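Local coordinates for 2-hydroxyisobutyryl-CoA synthetase (Aquincola tertiaricarbonis, PDB 6HDY), which belongs to the AMP-binding enzymes of the ANL clan, with a large N-terminal part followed by a smaller C-terminal domain, at residues F35-R38 / E39-A43; E63-P66 / F67-R70; K96-D99 / L100-S103; P108-G111 / D112-V116. One frame throughout, in Å; residues are numbered along the deposited sequence.

Interaction 1: F35-R38 / E39-A43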
# COMPACT_ATOMS: atom_id res chain seq x y z
N PHE A 35 -8.44 -26.18 -9.55
CA PHE A 35 -8.18 -27.56 -9.13
C PHE A 35 -9.46 -28.39 -9.30
O PHE A 35 -10.27 -28.45 -8.37
CB PHE A 35 -7.62 -27.63 -7.71
CG PHE A 35 -6.19 -27.16 -7.54
CD1 PHE A 35 -5.22 -27.49 -8.49
CD2 PHE A 35 -5.80 -26.44 -6.41
CE1 PHE A 35 -3.88 -27.11 -8.30
CE2 PHE A 35 -4.47 -26.05 -6.24
CZ PHE A 35 -3.52 -26.38 -7.19
N PRO A 36 -9.69 -29.01 -10.49
CA PRO A 36 -10.92 -29.79 -10.70
C PRO A 36 -11.25 -30.80 -9.60
O PRO A 36 -12.40 -30.82 -9.16
CB PRO A 36 -10.69 -30.47 -12.06
CG PRO A 36 -9.72 -29.56 -12.78
CD PRO A 36 -8.83 -29.00 -11.71
N ARG A 37 -10.26 -31.61 -9.14
CA ARG A 37 -10.50 -32.63 -8.11
C ARG A 37 -10.92 -32.04 -6.79
O ARG A 37 -12.04 -32.28 -6.39
CB ARG A 37 -9.31 -33.60 -7.93
CG ARG A 37 -9.55 -34.73 -6.91
CD ARG A 37 -10.66 -35.68 -7.33
NE ARG A 37 -10.91 -36.74 -6.35
CZ ARG A 37 -12.04 -37.45 -6.28
NH1 ARG A 37 -12.18 -38.40 -5.37
NH2 ARG A 37 -13.04 -37.19 -7.12
N ARG A 38 -10.04 -31.23 -6.14
CA ARG A 38 -10.31 -30.59 -4.84
C ARG A 38 -11.65 -29.84 -4.79
O ARG A 38 -12.37 -29.95 -3.80
CB ARG A 38 -9.15 -29.67 -4.45
CG ARG A 38 -7.88 -30.42 -4.02
CD ARG A 38 -6.66 -29.51 -3.87
NE ARG A 38 -6.78 -28.62 -2.71
CZ ARG A 38 -5.75 -28.05 -2.08
NH1 ARG A 38 -4.51 -28.29 -2.47
NH2 ARG A 38 -5.97 -27.23 -1.06
N GLU A 39 -12.00 -29.16 -5.90
CA GLU A 39 -13.18 -28.32 -6.05
C GLU A 39 -14.50 -29.05 -6.37
O GLU A 39 -15.56 -28.58 -5.94
CB GLU A 39 -12.92 -27.23 -7.11
CG GLU A 39 -11.77 -26.28 -6.77
CD GLU A 39 -11.48 -25.18 -7.78
OE1 GLU A 39 -10.35 -24.64 -7.77
OE2 GLU A 39 -12.39 -24.85 -8.56
N THR A 40 -14.44 -30.15 -7.15
CA THR A 40 -15.64 -30.86 -7.58
C THR A 40 -15.74 -32.31 -7.07
O THR A 40 -16.72 -32.95 -7.43
CB THR A 40 -15.80 -30.81 -9.13
OG1 THR A 40 -14.88 -31.69 -9.76
CG2 THR A 40 -15.67 -29.41 -9.70
N MET A 41 -14.79 -32.82 -6.25
CA MET A 41 -14.85 -34.20 -5.70
C MET A 41 -16.07 -34.46 -4.80
O MET A 41 -16.57 -33.49 -4.22
CB MET A 41 -13.57 -34.52 -4.92
CG MET A 41 -13.43 -33.78 -3.59
SD MET A 41 -11.73 -33.82 -3.00
CE MET A 41 -11.56 -35.57 -2.60
N PRO A 42 -16.54 -35.73 -4.59
CA PRO A 42 -17.66 -35.94 -3.65
C PRO A 42 -17.31 -35.39 -2.26
O PRO A 42 -16.21 -35.65 -1.79
CB PRO A 42 -17.87 -37.47 -3.67
CG PRO A 42 -17.27 -37.91 -4.95
CD PRO A 42 -16.09 -37.01 -5.17
N ALA A 43 -18.20 -34.57 -1.66
CA ALA A 43 -18.02 -33.87 -0.37
C ALA A 43 -17.59 -34.78 0.78
O ALA A 43 -16.80 -34.35 1.62
CB ALA A 43 -19.27 -33.09 -0.00

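Interaction 2: E63-P66 / F67-R70. With SO4 (sulfate ion), chain D.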
# COMPACT_ATOMS: atom_id res chain seq x y z
N GLU A 63 2.99 -29.45 18.82
CA GLU A 63 4.45 -29.49 18.79
C GLU A 63 5.11 -28.12 18.82
O GLU A 63 6.16 -27.99 19.44
CB GLU A 63 4.93 -30.24 17.52
CG GLU A 63 6.27 -30.94 17.66
CD GLU A 63 6.29 -32.05 18.68
OE1 GLU A 63 5.26 -32.76 18.82
OE2 GLU A 63 7.33 -32.22 19.35
N HIS A 64 4.52 -27.10 18.14
CA HIS A 64 5.16 -25.79 17.99
C HIS A 64 4.50 -24.61 18.69
O HIS A 64 5.11 -23.56 18.82
CB HIS A 64 5.30 -25.49 16.50
CG HIS A 64 6.21 -26.45 15.80
ND1 HIS A 64 5.73 -27.36 14.88
CD2 HIS A 64 7.53 -26.66 15.97
CE1 HIS A 64 6.78 -28.08 14.50
NE2 HIS A 64 7.88 -27.68 15.12
N ALA A 65 3.26 -24.77 19.15
CA ALA A 65 2.52 -23.68 19.79
C ALA A 65 2.17 -23.97 21.25
O ALA A 65 1.19 -24.66 21.51
CB ALA A 65 1.27 -23.35 19.00
N PRO A 66 2.88 -23.37 22.23
CA PRO A 66 2.49 -23.57 23.64
C PRO A 66 1.11 -22.97 23.94
O PRO A 66 0.50 -23.37 24.91
CB PRO A 66 3.63 -22.91 24.43
CG PRO A 66 4.74 -22.73 23.46
CD PRO A 66 4.08 -22.51 22.13
N PHE A 67 0.61 -22.04 23.10
CA PHE A 67 -0.72 -21.44 23.22
C PHE A 67 -1.76 -22.53 23.07
O PHE A 67 -2.66 -22.62 23.90
CB PHE A 67 -0.94 -20.34 22.16
CG PHE A 67 -2.37 -19.89 22.01
CD1 PHE A 67 -2.94 -19.00 22.92
CD2 PHE A 67 -3.18 -20.38 20.99
CE1 PHE A 67 -4.28 -18.62 22.82
CE2 PHE A 67 -4.51 -19.99 20.88
CZ PHE A 67 -5.05 -19.11 21.80
N TYR A 68 -1.65 -23.35 21.99
CA TYR A 68 -2.54 -24.47 21.74
C TYR A 68 -2.31 -25.60 22.73
O TYR A 68 -3.29 -26.15 23.22
CB TYR A 68 -2.44 -24.97 20.30
CG TYR A 68 -3.09 -24.02 19.32
CD1 TYR A 68 -4.47 -23.83 19.32
CD2 TYR A 68 -2.33 -23.30 18.41
CE1 TYR A 68 -5.07 -22.92 18.46
CE2 TYR A 68 -2.92 -22.41 17.52
CZ TYR A 68 -4.30 -22.23 17.54
OH TYR A 68 -4.90 -21.35 16.68
N ARG A 69 -1.05 -25.92 23.07
CA ARG A 69 -0.73 -26.96 24.06
C ARG A 69 -1.41 -26.65 25.42
O ARG A 69 -2.07 -27.53 25.97
CB ARG A 69 0.79 -27.16 24.20
CG ARG A 69 1.22 -28.16 25.28
CD ARG A 69 1.39 -29.60 24.81
NE ARG A 69 2.44 -29.73 23.81
CZ ARG A 69 3.70 -30.09 24.05
NH1 ARG A 69 4.07 -30.44 25.28
NH2 ARG A 69 4.59 -30.13 23.07
N ARG A 70 -1.32 -25.37 25.90
CA ARG A 70 -1.94 -24.91 27.15
C ARG A 70 -3.46 -24.89 27.09
O ARG A 70 -4.11 -25.35 28.04
CB ARG A 70 -1.44 -23.50 27.53
CG ARG A 70 -0.16 -23.50 28.34
CD ARG A 70 0.21 -22.08 28.77
NE ARG A 70 0.43 -21.19 27.63
CZ ARG A 70 1.60 -20.99 27.04
NH1 ARG A 70 2.69 -21.62 27.48
NH2 ARG A 70 1.70 -20.18 26.00
S SO4 D . -1.05 -17.70 26.32
O1 SO4 D . -0.00 -17.85 25.27
O2 SO4 D . -0.63 -16.74 27.35
O3 SO4 D . -1.27 -19.03 26.93
O4 SO4 D . -2.33 -17.23 25.76

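Interaction 3: K96-D99 / L100-S103. With SO4 (sulfate ion), chain D.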
# COMPACT_ATOMS: atom_id res chain seq x y z
N LYS A 96 -10.80 -17.38 20.74
CA LYS A 96 -11.41 -16.06 20.71
C LYS A 96 -10.32 -15.02 20.36
O LYS A 96 -9.14 -15.26 20.65
CB LYS A 96 -12.05 -15.73 22.07
CG LYS A 96 -13.33 -16.51 22.37
CD LYS A 96 -13.79 -16.29 23.81
CE LYS A 96 -15.14 -16.90 24.11
NZ LYS A 96 -15.48 -16.80 25.56
N LYS A 97 -10.70 -13.89 19.76
CA LYS A 97 -9.76 -12.80 19.43
C LYS A 97 -9.09 -12.24 20.73
O LYS A 97 -7.90 -11.92 20.72
CB LYS A 97 -10.46 -11.69 18.64
CG LYS A 97 -10.24 -11.79 17.13
CD LYS A 97 -11.49 -12.23 16.38
CE LYS A 97 -12.39 -11.08 16.00
NZ LYS A 97 -13.82 -11.44 16.21
N THR A 98 -9.83 -12.24 21.85
CA THR A 98 -9.32 -11.84 23.16
C THR A 98 -8.18 -12.79 23.61
O THR A 98 -7.25 -12.33 24.29
CB THR A 98 -10.44 -11.79 24.22
OG1 THR A 98 -10.96 -13.10 24.41
CG2 THR A 98 -11.57 -10.85 23.84
N ASP A 99 -8.24 -14.10 23.22
CA ASP A 99 -7.20 -15.09 23.57
C ASP A 99 -5.90 -14.78 22.83
O ASP A 99 -4.84 -14.91 23.41
CB ASP A 99 -7.67 -16.54 23.29
CG ASP A 99 -8.92 -16.96 24.04
OD1 ASP A 99 -9.10 -16.52 25.20
OD2 ASP A 99 -9.70 -17.76 23.49
N LEU A 100 -6.00 -14.35 21.57
CA LEU A 100 -4.86 -13.98 20.74
C LEU A 100 -4.12 -12.75 21.31
O LEU A 100 -2.89 -12.74 21.36
CB LEU A 100 -5.36 -13.68 19.31
CG LEU A 100 -5.37 -14.82 18.29
CD1 LEU A 100 -5.22 -16.21 18.92
CD2 LEU A 100 -6.55 -14.70 17.36
N ARG A 101 -4.90 -11.74 21.74
CA ARG A 101 -4.41 -10.50 22.34
C ARG A 101 -3.59 -10.83 23.59
O ARG A 101 -2.45 -10.36 23.72
CB ARG A 101 -5.58 -9.55 22.68
CG ARG A 101 -6.19 -8.86 21.46
CD ARG A 101 -7.41 -8.02 21.82
NE ARG A 101 -8.40 -8.03 20.74
CZ ARG A 101 -9.71 -8.17 20.92
NH1 ARG A 101 -10.22 -8.30 22.15
NH2 ARG A 101 -10.54 -8.18 19.88
N GLU A 102 -4.15 -11.66 24.49
CA GLU A 102 -3.49 -12.08 25.74
C GLU A 102 -2.18 -12.83 25.48
O GLU A 102 -1.17 -12.53 26.12
CB GLU A 102 -4.45 -12.90 26.61
CG GLU A 102 -5.56 -12.07 27.23
CD GLU A 102 -6.77 -12.82 27.78
OE1 GLU A 102 -6.76 -14.07 27.80
OE2 GLU A 102 -7.73 -12.13 28.19
N SER A 103 -2.19 -13.73 24.48
CA SER A 103 -1.02 -14.51 24.06
C SER A 103 0.09 -13.58 23.53
O SER A 103 1.27 -13.80 23.81
CB SER A 103 -1.41 -15.53 23.00
OG SER A 103 -0.30 -16.33 22.65
S SO4 D . -1.05 -17.70 26.32
O1 SO4 D . -0.00 -17.85 25.27
O2 SO4 D . -0.63 -16.74 27.35
O3 SO4 D . -1.27 -19.03 26.93
O4 SO4 D . -2.33 -17.23 25.76

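Interaction 4: P108-G111 / D112-V116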
# COMPACT_ATOMS: atom_id res chain seq x y z
N PRO A 108 5.27 -11.42 23.32
CA PRO A 108 5.37 -10.48 22.21
C PRO A 108 6.47 -10.80 21.19
O PRO A 108 7.47 -11.41 21.55
CB PRO A 108 5.61 -9.14 22.92
CG PRO A 108 6.29 -9.49 24.18
CD PRO A 108 5.78 -10.83 24.58
N PRO A 109 6.33 -10.37 19.93
CA PRO A 109 5.20 -9.64 19.34
C PRO A 109 4.06 -10.48 18.76
O PRO A 109 2.95 -9.95 18.62
CB PRO A 109 5.88 -8.81 18.26
CG PRO A 109 7.05 -9.64 17.80
CD PRO A 109 7.40 -10.59 18.93
N PHE A 110 4.31 -11.74 18.37
CA PHE A 110 3.32 -12.56 17.65
C PHE A 110 2.52 -13.59 18.46
O PHE A 110 1.62 -14.23 17.91
CB PHE A 110 4.00 -13.26 16.46
CG PHE A 110 4.68 -12.26 15.57
CD1 PHE A 110 3.98 -11.19 15.01
CD2 PHE A 110 6.06 -12.33 15.35
CE1 PHE A 110 4.63 -10.23 14.24
CE2 PHE A 110 6.70 -11.38 14.56
CZ PHE A 110 5.98 -10.35 13.99
N GLY A 111 2.81 -13.72 19.75
CA GLY A 111 2.09 -14.68 20.58
C GLY A 111 2.70 -16.06 20.61
O GLY A 111 3.64 -16.38 19.86
N ASP A 112 2.14 -16.92 21.47
CA ASP A 112 2.65 -18.27 21.60
C ASP A 112 2.01 -19.26 20.62
O ASP A 112 2.17 -20.47 20.77
CB ASP A 112 2.59 -18.75 23.05
CG ASP A 112 3.98 -19.02 23.57
OD1 ASP A 112 4.97 -18.76 22.82
OD2 ASP A 112 4.10 -19.50 24.71
N TYR A 113 1.38 -18.73 19.57
CA TYR A 113 0.78 -19.51 18.51
C TYR A 113 1.48 -19.24 17.16
O TYR A 113 0.99 -19.70 16.14
CB TYR A 113 -0.74 -19.27 18.43
CG TYR A 113 -1.12 -17.82 18.25
CD1 TYR A 113 -1.15 -16.95 19.34
CD2 TYR A 113 -1.41 -17.30 16.99
CE1 TYR A 113 -1.44 -15.60 19.18
CE2 TYR A 113 -1.73 -15.95 16.82
CZ TYR A 113 -1.71 -15.10 17.92
OH TYR A 113 -2.05 -13.78 17.80
N VAL A 114 2.63 -18.53 17.16
CA VAL A 114 3.37 -18.19 15.94
C VAL A 114 3.87 -19.46 15.18
O VAL A 114 3.77 -19.50 13.96
CB VAL A 114 4.49 -17.16 16.18
CG1 VAL A 114 5.62 -17.70 17.07
CG2 VAL A 114 5.03 -16.62 14.87
N CYS A 115 4.39 -20.47 15.91
CA CYS A 115 4.85 -21.81 15.50
C CYS A 115 6.17 -21.80 14.77
O CYS A 115 7.04 -22.60 15.10
CB CYS A 115 3.79 -22.55 14.69
SG CYS A 115 2.30 -22.97 15.62
N VAL A 116 6.30 -20.95 13.74
CA VAL A 116 7.51 -20.89 12.93
C VAL A 116 8.61 -20.16 13.69
O VAL A 116 8.28 -19.32 14.54
CB VAL A 116 7.25 -20.25 11.53
CG1 VAL A 116 6.32 -21.10 10.68
CG2 VAL A 116 6.76 -18.80 11.63

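Interaction 1: F35-R38 / E39-A43
Thr-40 grips Pro-36 O twice. Its OG1 bonds to that oxygen at 2.7 Å from above the carbonyl plane. Its backbone N reaches the same oxygen at 2.9 Å from the opposite face. Chi1 of 75° sets OG1 between the residue's own N and carbonyl carbon, turned back toward the previous turn. Glu-39 also folds backward: its CB and CG pass Phe-35 O, and OE1 accepts Phe-35 N at 3.0 Å. That bond is nearly straight (167°), but the N-H meets the carboxylate from above its plane. Glu-39 N bonds to Phe-35 O. Met-41 CB sits over one face of the Arg-37 guanidinium, offset toward the rim and 3.5 Å from NH2. The two side chains cross at about a right angle, and Pro-42 CD packs 3.6 Å from the same NH2. Met-41 N closes the last turn on Arg-37 O at 2.8 Å.

Further out, Arg-153 and Arg-357 hold the Glu-39 carboxylate by salt bridges, probably favouring its charged form. Arg-37 NE bonds to the carbonyl of Ser-10, a residue of the N-terminal tag, and Arg-38 pairs with Asp-302 and Glu-331. This is short helix 36-40, N-capped by Phe-35 and opened by proline.

Interaction 2: E63-P66 / F67-R70
Arg-70 wraps round the carbonyl of Pro-66. Its CB starts 3.3 Å from Pro-66 O, and CG passes close to the same oxygen. A bend about CG-CD (chi3 -60°) brings the guanidinium back over the carbonyl. Pro-66 O then lies 3.3 Å above the guanidinium plane, over its centre. NE bonds to sulfate O3 at 2.8 Å. NH1 turns the other way and packs on Pro-66 CB at 3.4 Å. NH2 bonds to sulfate O1 at 3.0 Å, adds a weak bond to O3, and makes a salt bridge with Asp-112. Anions hold the guanidinium along its edge, while the Pro-66 carbonyl oxygen covers one face without a hydrogen bond. The sulfate probably comes from the crystallisation liquor.

The stretch is a break between two helices. Helix 43-64 ends, Ala-65 leaves helical angles and serves as N-cap, and Pro-66 opens helix 66-74. Arg-69 N bonds to Ala-65 O at 3.0 Å and 171°, and Arg-70 N bonds to Pro-66 O.

Ala-65 CB meets the edge of the Tyr-68 ring, 3.6 Å from CD2. One face of that ring takes Phe-67 CD2 over its centre. Phe-67 CD1 touches sulfate O4 at 3.4 Å, with the oxygen at the ring edge. Tyr-68 OH bonds to Pro-336 O and Ile-338 N. Arg-69 turns back to Trp-62, bonding its carbonyl and making a cation-pi contact.

Interaction 3: K96-D99 / L100-S103
Arg-101 lays its side chain back along the first turn of helix 97-106. One face of its guanidinium lies over the peptide between Lys-97 and Thr-98, with Lys-97 C 4.1 Å from the plane and over its centre. NH1 touches Thr-98 CG2 at 3.3 Å, and NH2 packs on Lys-97 CB at 3.7 Å. The contact is packing of a flat group on backbone, one methyl and one methylene. Arg-101 N bonds to Lys-97 O.

Leu-100 places CB 3.4 Å from Lys-97 O. Its N makes a long, weak bond to Lys-96 O. Its side chain is buried and packs on Phe-67, Val-95 and Tyr-113.

Asp-99 uses both its carbonyl and its carboxylate. The carbonyl takes Ser-103 N at 3.1 Å, a regular helical bond. Ser-103 OG bonds to Asp-112 N and to sulfate O1 (3.0 Å). Asp-99 OD1 lies 4.3 Å from Glu-102 OE1, so two like charges are close.

With CG beside its own backbone N (chi1 -59°), Asp-99 turns its carboxylate toward the helix start. OD2 accepts Lys-96 N at 3.0 Å. Lys-96 is the N-cap and Asp-99 the third helical residue. Only this half of a capping box is present, since the lysine side chain cannot accept in return.

Interaction 4: P108-G111 / D112-V116
Phe-110 O accepts a hydrogen bond from Gln-335 NE2 and lies over one face of the Tyr-113 ring, offset toward the rim, 3.4 Å from CZ. Tyr-113 has its CG set between its own backbone N and carbonyl carbon (chi1 57°), which turns the ring back over Phe-110 O. Gly-111 CA lies obliquely by the ring, 3.9 Å from CE1. With phi 89° and the ring this close, only glycine's bare CA fits.

Val-114 fills the inside of the bend with its two methyls. CG2 packs on Phe-110 CB at 3.9 Å, and CG1 lies 3.7 Å from Gly-111 O. Just beyond, Val-116 N bonds to Val-114 O at 2.9 Å around Cys-115, whose positive phi makes this a classic gamma turn. At the other end a cis peptide precedes Pro-109, whose CG stands over one face of the Phe-110 ring.

The whole bend is loop between helix 97-106 and strand 121-126. Tyr-113 meets Phe-67 of helix 66-74 edge-to-face and packs on Ser-103 of helix 97-106. Cys-115 touches helix 43-64, while Pro-109 packs on Met-213 of the second subunit.

Interactions 2, 3 and 4 form one cluster, with centres 10 to 14 Å apart. Asp-112 of interaction 4 ties it together: its OD2 is 2.8 Å from Arg-70 NH2 of interaction 2, and its N is 2.8 Å from Ser-103 OG of interaction 3. The sulfate bridges interactions 2 and 3. Phe-67 packs against the 97-106 helix, with CE1 3.8 Å from Asp-99 O. Interaction 1 stands apart, its nearest atoms about 18 Å from interaction 4. Interaction 3 comes near the ligand pocket: the Lys-97 side chain is about 5 Å from the bound [[(2R,3S,4R,5R)-5-(6-aminopurin-9-yl)-3,4-bis(oxidanyl)oxolan-2-yl]methoxy-oxidanyl-phosphoryl] (3S)-3-oxidanylbutanoate and about 10 Å from (3S)-3-hydroxybutanoic acid. The Tyr-113 side chain of interaction 4 is about 12 Å from the first of these ligands.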